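Local coordinates for protein glucose-resistance amylase regulator (Weissella paramesenteroides ATCC 33313, PDB 4RK7) that probably binds regulatory DNA as a LacI-family transcriptional repressor, here with fructose and glucose held between the two lobes of its periplasmic-binding-protein-like ligand-binding region, at residues W80-L85 / A97-Q102; I129-D134 / I194-M199. All coordinates share one frame; numbering follows the deposited sequence.

How the contacts relate
The two contacts lie on opposite sides of the chain's centre, about 28 Å apart between their own centres, and share no helix or strand. Contact 1 is a surface contact: helix 79-87 meets the loop between strands 91-95 and 104-108, held by one side-chain amide-to-carboxylate bond and an isoleucine-leucine touch. Contact 2 is buried and built chiefly from backbone, with parallel strands 129-132 and 192-195 paired side by side and a threonine hydroxyl carrying the link past their ends. Both come close to the bound sugars: A97, at the start of segment 97-102, touches fructose; T196 and A197 touch glucose, and D134 also comes near fructose.

Contact 1 of 2, residues W80-L85 / A97-Q102; sequences WMIDKL and ALLSEQ
D83 and Q102 carry the polar half of this contact. The amide NE2 of Q102 gives a nearly straight hydrogen bond to OD1 of D83 (2.9 Å, 164° at the hydrogen), meeting the carboxylate on its syn side and a little out of its plane. The two flat groups are turned 63° against each other, and their side chains meet at about a right angle. Beside them, I82 points toward the loop. Its CG1 branch lies anti to the carbonyl carbon (chi1 -63°) and continues extended, so that the terminal CD1 reaches CG of L99 at 3.5 Å and CB of S100 more loosely at 4.1 Å. I82 and L99 run past one another in opposite directions.

The next shell fixes the glutamine. OG of S100 donates to OE1 of Q102 (2.9 Å) in the carbonyl plane, on a lone pair, and accepts from the backbone N of Q102 at 3.0 Å, which makes an ST turn. Further out, I77 packs on both I82 and L99, I103 also touches I82, and M72 of strand 69-72 lies against L99.

With OE1 taken by the serine and NE2 by the aspartate, the amide's flip is settled, and the loop joining parallel strands 91-95 and 104-108 is tied to helix 79-87, at the surface of this alpha/beta lobe, by a neutral donor on a carboxylate rather than a salt bridge.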
ATOM      1  N   TRP A  80     -28.645   1.192  -5.711  1.00 25.68           N
ATOM      2  CA  TRP A  80     -29.407   2.183  -4.999  1.00 27.58           C
ATOM      3  C   TRP A  80     -28.552   3.391  -4.585  1.00 28.99           C
ATOM      4  O   TRP A  80     -29.100   4.475  -4.481  1.00 30.21           O
ATOM      5  CB  TRP A  80     -30.178   1.638  -3.774  1.00 31.91           C
ATOM      6  CG  TRP A  80     -29.337   1.000  -2.698  1.00 38.82           C
ATOM      7  CD1 TRP A  80     -29.170  -0.340  -2.478  1.00 37.63           C
ATOM      8  CD2 TRP A  80     -28.546   1.675  -1.704  1.00 35.31           C
ATOM      9  NE1 TRP A  80     -28.326  -0.540  -1.400  1.00 36.44           N
ATOM     10  CE2 TRP A  80     -27.934   0.675  -0.911  1.00 32.60           C
ATOM     11  CE3 TRP A  80     -28.314   3.025  -1.392  1.00 40.74           C
ATOM     12  CZ2 TRP A  80     -27.075   0.984   0.153  1.00 44.09           C
ATOM     13  CZ3 TRP A  80     -27.465   3.333  -0.333  1.00 41.24           C
ATOM     14  CH2 TRP A  80     -26.853   2.313   0.421  1.00 35.61           C
HETATM   15  N   MSE A  81     -27.260   3.201  -4.339  1.00 33.74           N
HETATM   16  CA  MSE A  81     -26.386   4.320  -3.933  1.00 28.39           C
HETATM   17  C   MSE A  81     -26.144   5.213  -5.119  1.00 28.60           C
HETATM   18  O   MSE A  81     -26.166   6.438  -4.994  1.00 32.12           O
HETATM   19  CB  MSE A  81     -25.031   3.848  -3.364  1.00 31.14           C
HETATM   20  CG  MSE A  81     -24.208   5.030  -2.834  1.00 43.75           C
HETATM   21 SE   MSE A  81     -22.495   4.323  -2.150  1.00 45.75          SE
HETATM   22  CE  MSE A  81     -23.240   3.316  -0.645  1.00 42.28           C
ATOM     23  N   ILE A  82     -25.925   4.607  -6.276  1.00 29.79           N
ATOM     24  CA  ILE A  82     -25.710   5.366  -7.504  1.00 28.51           C
ATOM     25  C   ILE A  82     -26.972   6.159  -7.807  1.00 30.87           C
ATOM     26  O   ILE A  82     -26.927   7.365  -8.013  1.00 28.63           O
ATOM     27  CB  ILE A  82     -25.351   4.462  -8.695  1.00 30.56           C
ATOM     28  CG1 ILE A  82     -24.020   3.742  -8.443  1.00 35.33           C
ATOM     29  CG2 ILE A  82     -25.251   5.294  -9.964  1.00 32.25           C
ATOM     30  CD1 ILE A  82     -23.730   2.650  -9.437  1.00 37.14           C
ATOM     31  N   ASP A  83     -28.115   5.481  -7.801  1.00 31.35           N
ATOM     32  CA  ASP A  83     -29.379   6.154  -8.054  1.00 30.53           C
ATOM     33  C   ASP A  83     -29.674   7.271  -7.063  1.00 29.05           C
ATOM     34  O   ASP A  83     -30.038   8.369  -7.463  1.00 29.57           O
ATOM     35  CB  ASP A  83     -30.546   5.140  -8.103  1.00 26.89           C
ATOM     36  CG  ASP A  83     -30.547   4.341  -9.386  1.00 30.55           C
ATOM     37  OD1 ASP A  83     -30.600   4.973 -10.473  1.00 35.26           O
ATOM     38  OD2 ASP A  83     -30.485   3.087  -9.320  1.00 31.63           O
ATOM     39  N   LYS A  84     -29.529   7.007  -5.772  1.00 30.04           N
ATOM     40  CA  LYS A  84     -29.810   8.040  -4.784  1.00 28.78           C
ATOM     41  C   LYS A  84     -28.918   9.274  -4.936  1.00 27.41           C
ATOM     42  O   LYS A  84     -29.392  10.410  -4.825  1.00 32.37           O
ATOM     43  CB  LYS A  84     -29.759   7.482  -3.348  1.00 36.11           C
ATOM     44  CG  LYS A  84     -30.979   6.629  -2.992  1.00 36.66           C
ATOM     45  CD  LYS A  84     -31.039   6.304  -1.509  1.00 50.82           C
ATOM     46  CE  LYS A  84     -31.811   7.359  -0.724  1.00 65.11           C
ATOM     47  NZ  LYS A  84     -33.280   7.306  -0.967  1.00 72.54           N
ATOM     48  N   LEU A  85     -27.652   9.059  -5.242  1.00 27.76           N
ATOM     49  CA  LEU A  85     -26.732  10.189  -5.473  1.00 25.60           C
ATOM     50  C   LEU A  85     -27.145  10.986  -6.690  1.00 23.48           C
ATOM     51  O   LEU A  85     -27.292  12.204  -6.628  1.00 28.36           O
ATOM     52  CB  LEU A  85     -25.296   9.686  -5.608  1.00 26.85           C
ATOM     53  CG  LEU A  85     -24.700   9.136  -4.302  1.00 30.44           C
ATOM     54  CD1 LEU A  85     -23.423   8.393  -4.613  1.00 30.24           C
ATOM     55  CD2 LEU A  85     -24.440  10.244  -3.297  1.00 33.63           C
ATOM     56  N   ALA A  97     -13.344   1.014 -13.827  1.00 28.56           N
ATOM     57  CA  ALA A  97     -14.413   0.038 -13.955  1.00 33.54           C
ATOM     58  C   ALA A  97     -15.644   0.738 -14.494  1.00 42.89           C
ATOM     59  O   ALA A  97     -15.843   1.919 -14.251  1.00 30.45           O
ATOM     60  CB  ALA A  97     -14.705  -0.591 -12.607  1.00 36.45           C
ATOM     61  N   LEU A  98     -16.443  -0.010 -15.244  1.00 37.16           N
ATOM     62  CA  LEU A  98     -17.678   0.483 -15.825  1.00 34.02           C
ATOM     63  C   LEU A  98     -18.803  -0.042 -14.931  1.00 43.66           C
ATOM     64  O   LEU A  98     -19.225  -1.179 -15.033  1.00 51.07           O
ATOM     65  CB  LEU A  98     -17.803  -0.009 -17.265  1.00 37.21           C
ATOM     66  CG  LEU A  98     -16.560   0.241 -18.144  1.00 51.77           C
ATOM     67  CD1 LEU A  98     -16.644  -0.402 -19.522  1.00 65.82           C
ATOM     68  CD2 LEU A  98     -16.330   1.735 -18.269  1.00 48.54           C
ATOM     69  N   LEU A  99     -19.224   0.804 -14.015  1.00 34.27           N
ATOM     70  CA  LEU A  99     -20.134   0.437 -12.944  1.00 35.43           C
ATOM     71  C   LEU A  99     -21.608   0.472 -13.358  1.00 46.47           C
ATOM     72  O   LEU A  99     -22.378  -0.397 -12.988  1.00 42.13           O
ATOM     73  CB  LEU A  99     -19.890   1.387 -11.789  1.00 36.77           C
ATOM     74  CG  LEU A  99     -20.680   1.262 -10.516  1.00 43.96           C
ATOM     75  CD1 LEU A  99     -20.744  -0.164  -9.979  1.00 46.41           C
ATOM     76  CD2 LEU A  99     -20.036   2.204  -9.508  1.00 61.82           C
ATOM     77  N   SER A 100     -22.003   1.500 -14.098  1.00 34.45           N
ATOM     78  CA  SER A 100     -23.390   1.625 -14.538  1.00 35.35           C
ATOM     79  C   SER A 100     -23.452   2.391 -15.825  1.00 36.87           C
ATOM     80  O   SER A 100     -22.714   3.348 -16.039  1.00 33.81           O
ATOM     81  CB  SER A 100     -24.274   2.306 -13.488  1.00 32.00           C
ATOM     82  OG  SER A 100     -25.470   2.812 -14.082  1.00 41.47           O
ATOM     83  N   GLU A 101     -24.359   1.947 -16.689  1.00 40.13           N
ATOM     84  CA  GLU A 101     -24.670   2.625 -17.939  1.00 38.06           C
ATOM     85  C   GLU A 101     -25.157   4.074 -17.780  1.00 35.97           C
ATOM     86  O   GLU A 101     -25.136   4.873 -18.736  1.00 35.42           O
ATOM     87  CB  GLU A 101     -25.734   1.783 -18.682  1.00 51.09           C
ATOM     88  CG  GLU A 101     -27.123   1.717 -18.016  1.00 43.17           C
ATOM     89  CD  GLU A 101     -27.237   0.836 -16.764  1.00 61.33           C
ATOM     90  OE1 GLU A 101     -28.279   0.921 -16.080  1.00 43.04           O
ATOM     91  OE2 GLU A 101     -26.318   0.054 -16.442  1.00 44.69           O
ATOM     92  N   GLN A 102     -25.585   4.413 -16.571  1.00 29.25           N
ATOM     93  CA  GLN A 102     -26.074   5.737 -16.251  1.00 27.28           C
ATOM     94  C   GLN A 102     -24.983   6.767 -16.041  1.00 34.17           C
ATOM     95  O   GLN A 102     -25.275   7.955 -16.009  1.00 31.27           O
ATOM     96  CB  GLN A 102     -26.885   5.716 -14.953  1.00 32.48           C
ATOM     97  CG  GLN A 102     -28.104   4.812 -14.962  1.00 41.32           C
ATOM     98  CD  GLN A 102     -28.557   4.504 -13.560  1.00 41.92           C
ATOM     99  OE1 GLN A 102     -27.831   3.876 -12.804  1.00 40.07           O
ATOM    100  NE2 GLN A 102     -29.744   4.959 -13.199  1.00 32.03           N
TER

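Contact 2 of 2, residues I129-D134 / I194-M199. With FRU (beta-D-fructofuranose), chain C.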
ATOM      1  N   ILE A 129      -1.084 -20.919 -21.830  1.00 28.85           N
ATOM      2  CA  ILE A 129      -1.015 -19.693 -21.001  1.00 25.83           C
ATOM      3  C   ILE A 129      -2.117 -19.715 -19.953  1.00 29.73           C
ATOM      4  O   ILE A 129      -3.264 -20.081 -20.237  1.00 28.96           O
ATOM      5  CB  ILE A 129      -1.105 -18.420 -21.858  1.00 23.20           C
ATOM      6  CG1 ILE A 129      -0.037 -18.452 -22.949  1.00 24.72           C
ATOM      7  CG2 ILE A 129      -0.986 -17.156 -21.006  1.00 26.30           C
ATOM      8  CD1 ILE A 129      -0.098 -17.294 -23.899  1.00 27.61           C
ATOM      9  N   ALA A 130      -1.747 -19.392 -18.719  1.00 25.14           N
ATOM     10  CA  ALA A 130      -2.696 -19.304 -17.619  1.00 25.37           C
ATOM     11  C   ALA A 130      -3.019 -17.843 -17.298  1.00 30.79           C
ATOM     12  O   ALA A 130      -2.142 -16.970 -17.390  1.00 27.04           O
ATOM     13  CB  ALA A 130      -2.134 -19.989 -16.394  1.00 26.68           C
ATOM     14  N   LEU A 131      -4.275 -17.591 -16.937  1.00 24.32           N
ATOM     15  CA  LEU A 131      -4.671 -16.357 -16.247  1.00 26.95           C
ATOM     16  C   LEU A 131      -4.797 -16.690 -14.762  1.00 30.95           C
ATOM     17  O   LEU A 131      -5.524 -17.614 -14.364  1.00 27.30           O
ATOM     18  CB  LEU A 131      -5.973 -15.786 -16.784  1.00 27.19           C
ATOM     19  CG  LEU A 131      -6.428 -14.459 -16.155  1.00 26.55           C
ATOM     20  CD1 LEU A 131      -5.567 -13.282 -16.644  1.00 27.04           C
ATOM     21  CD2 LEU A 131      -7.884 -14.163 -16.482  1.00 29.99           C
ATOM     22  N   VAL A 132      -4.067 -15.938 -13.940  1.00 23.87           N
ATOM     23  CA  VAL A 132      -4.000 -16.182 -12.504  1.00 25.37           C
ATOM     24  C   VAL A 132      -4.361 -14.918 -11.755  1.00 25.83           C
ATOM     25  O   VAL A 132      -3.799 -13.856 -12.002  1.00 24.89           O
ATOM     26  CB  VAL A 132      -2.613 -16.656 -12.018  1.00 23.88           C
ATOM     27  CG1 VAL A 132      -2.657 -16.936 -10.532  1.00 24.25           C
ATOM     28  CG2 VAL A 132      -2.166 -17.902 -12.764  1.00 27.62           C
ATOM     29  N   GLY A 133      -5.302 -15.044 -10.831  1.00 23.63           N
ATOM     30  CA  GLY A 133      -5.772 -13.943 -10.046  1.00 24.89           C
ATOM     31  C   GLY A 133      -7.279 -13.949  -9.902  1.00 26.23           C
ATOM     32  O   GLY A 133      -7.868 -14.937  -9.468  1.00 25.85           O
ATOM     33  N   ASP A 134      -7.906 -12.837 -10.249  1.00 24.58           N
ATOM     34  CA  ASP A 134      -9.361 -12.736 -10.218  1.00 28.05           C
ATOM     35  C   ASP A 134      -9.933 -13.319 -11.510  1.00 28.45           C
ATOM     36  O   ASP A 134     -10.018 -12.626 -12.514  1.00 27.43           O
ATOM     37  CB  ASP A 134      -9.764 -11.270 -10.043  1.00 31.34           C
ATOM     38  CG  ASP A 134     -11.254 -11.081  -9.856  1.00 44.79           C
ATOM     39  OD1 ASP A 134     -12.007 -12.068  -9.871  1.00 35.60           O
ATOM     40  OD2 ASP A 134     -11.670  -9.926  -9.696  1.00 50.22           O
ATOM     41  N   ILE A 194      -0.391 -14.920 -16.931  1.00 23.85           N
ATOM     42  CA  ILE A 194      -0.790 -13.531 -16.867  1.00 22.85           C
ATOM     43  C   ILE A 194      -1.403 -13.325 -15.492  1.00 27.47           C
ATOM     44  O   ILE A 194      -2.428 -13.915 -15.156  1.00 27.90           O
ATOM     45  CB  ILE A 194      -1.800 -13.178 -17.971  1.00 20.73           C
ATOM     46  CG1 ILE A 194      -1.216 -13.468 -19.353  1.00 26.02           C
ATOM     47  CG2 ILE A 194      -2.186 -11.724 -17.845  1.00 25.91           C
ATOM     48  CD1 ILE A 194      -2.181 -13.308 -20.500  1.00 26.37           C
ATOM     49  N   ALA A 195      -0.778 -12.482 -14.680  1.00 22.64           N
ATOM     50  CA  ALA A 195      -1.233 -12.237 -13.322  1.00 20.67           C
ATOM     51  C   ALA A 195      -2.140 -11.015 -13.311  1.00 25.74           C
ATOM     52  O   ALA A 195      -1.748  -9.961 -13.824  1.00 24.72           O
ATOM     53  CB  ALA A 195      -0.016 -11.999 -12.432  1.00 25.32           C
ATOM     54  N   THR A 196      -3.334 -11.115 -12.727  1.00 24.88           N
ATOM     55  CA  THR A 196      -4.299 -10.009 -12.806  1.00 24.92           C
ATOM     56  C   THR A 196      -3.954  -8.791 -11.947  1.00 24.19           C
ATOM     57  O   THR A 196      -4.582  -7.746 -12.079  1.00 25.82           O
ATOM     58  CB  THR A 196      -5.742 -10.457 -12.462  1.00 26.40           C
ATOM     59  OG1 THR A 196      -5.815 -10.883 -11.097  1.00 25.12           O
ATOM     60  CG2 THR A 196      -6.175 -11.556 -13.368  1.00 26.81           C
ATOM     61  N   ALA A 197      -2.970  -8.929 -11.066  1.00 22.35           N
ATOM     62  CA  ALA A 197      -2.410  -7.799 -10.300  1.00 21.15           C
ATOM     63  C   ALA A 197      -0.944  -8.089  -9.989  1.00 24.09           C
ATOM     64  O   ALA A 197      -0.504  -9.247 -10.049  1.00 24.55           O
ATOM     65  CB  ALA A 197      -3.188  -7.587  -9.028  1.00 23.95           C
ATOM     66  N   ASP A 198      -0.173  -7.045  -9.685  1.00 23.85           N
ATOM     67  CA  ASP A 198       1.259  -7.195  -9.441  1.00 22.61           C
ATOM     68  C   ASP A 198       1.591  -8.226  -8.323  1.00 21.65           C
ATOM     69  O   ASP A 198       2.511  -9.038  -8.459  1.00 23.96           O
ATOM     70  CB  ASP A 198       1.884  -5.854  -9.070  1.00 21.30           C
ATOM     71  CG  ASP A 198       1.693  -4.778 -10.157  1.00 25.63           C
ATOM     72  OD1 ASP A 198       1.627  -5.107 -11.380  1.00 26.58           O
ATOM     73  OD2 ASP A 198       1.655  -3.607  -9.732  1.00 26.93           O
HETATM   74  N   MSE A 199       0.832  -8.183  -7.228  1.00 21.70           N
HETATM   75  CA  MSE A 199       1.103  -9.058  -6.072  1.00 24.31           C
HETATM   76  C   MSE A 199       0.889 -10.513  -6.463  1.00 25.71           C
HETATM   77  O   MSE A 199       1.569 -11.390  -5.958  1.00 23.47           O
HETATM   78  CB  MSE A 199       0.227  -8.719  -4.862  1.00 25.26           C
HETATM   79  CG  MSE A 199       0.845  -7.623  -4.029  1.00 54.99           C
HETATM   80 SE   MSE A 199       2.435  -8.383  -3.161  1.00 38.61          SE
HETATM   81  CE  MSE A 199       2.724  -6.733  -2.125  1.00 70.13           C
TER
HETATM   82  C1  FRU C   2     -11.040  -5.022  -8.412  1.00 40.30           C
HETATM   83  C2  FRU C   2     -11.019  -5.049  -9.943  1.00 37.72           C
HETATM   84  C3  FRU C   2     -12.280  -4.567 -10.652  1.00 45.97           C
HETATM   85  C4  FRU C   2     -12.100  -5.188 -12.034  1.00 44.32           C
HETATM   86  C5  FRU C   2     -11.420  -6.527 -11.730  1.00 38.70           C
HETATM   87  C6  FRU C   2     -10.341  -6.907 -12.746  1.00 38.20           C
HETATM   88  O1  FRU C   2     -12.106  -5.849  -7.957  1.00 46.90           O
HETATM   89  O2  FRU C   2      -9.920  -4.325 -10.528  1.00 31.23           O
HETATM   90  O3  FRU C   2     -12.350  -3.135 -10.642  1.00 40.22           O
HETATM   91  O4  FRU C   2     -13.310  -5.392 -12.788  1.00 50.54           O
HETATM   92  O5  FRU C   2     -10.880  -6.383 -10.402  1.00 35.67           O
HETATM   93  O6  FRU C   2      -9.835  -8.227 -12.490  1.00 35.16           O
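T196 sets its OG1 between its backbone N and carbonyl carbon (chi1 65°), a rotation that aims the hydroxyl at the neighbouring strand's end and turns CG2 to L131. L131 has CG anti to its own N (chi1 -177°), and its CD1 meets CG2 of T196 at 3.8 Å, the two side chains crossing at roughly a right angle. OG1 of T196 accepts from the backbone N of D134 (3.0 Å) and is also hydrogen-bonded to ND1 of H170, so two partners grip it. G133 lies close by, its CA 3.2 Å from OG1 of T196, in a positive-phi backbone conformation open chiefly to glycine.

Behind this junction the strands pair in parallel, L131 with I194 and V132 with A195, as adjacent strands do in a periplasmic-binding-protein-like domain. I194 N donates to A130 O at 2.7 Å. V132 N then gives to I194 O, and T196 N to V132 O, the last bond extending the ladder one residue beyond the strand. I194 and L131 share a face of the sheet, with CG2 of I194 3.9 Å from CD1 of L131, while CG2 of I129 touches CG1 of I194.

The C-terminal ends of the strands lead to the sugar site: T196 and A197 touch glucose, and D134, salt-bridged to K136, comes only loosely near fructose, which H170 bonds through NE2. A197 occupies the N-cap position of helix 198-210, whose D198 is tied to T223, G226 and L227. Helices 110-123 and 144-155 pack on I129, L131 and I194, and strand 163-166 flanks 129-132 along its other edge.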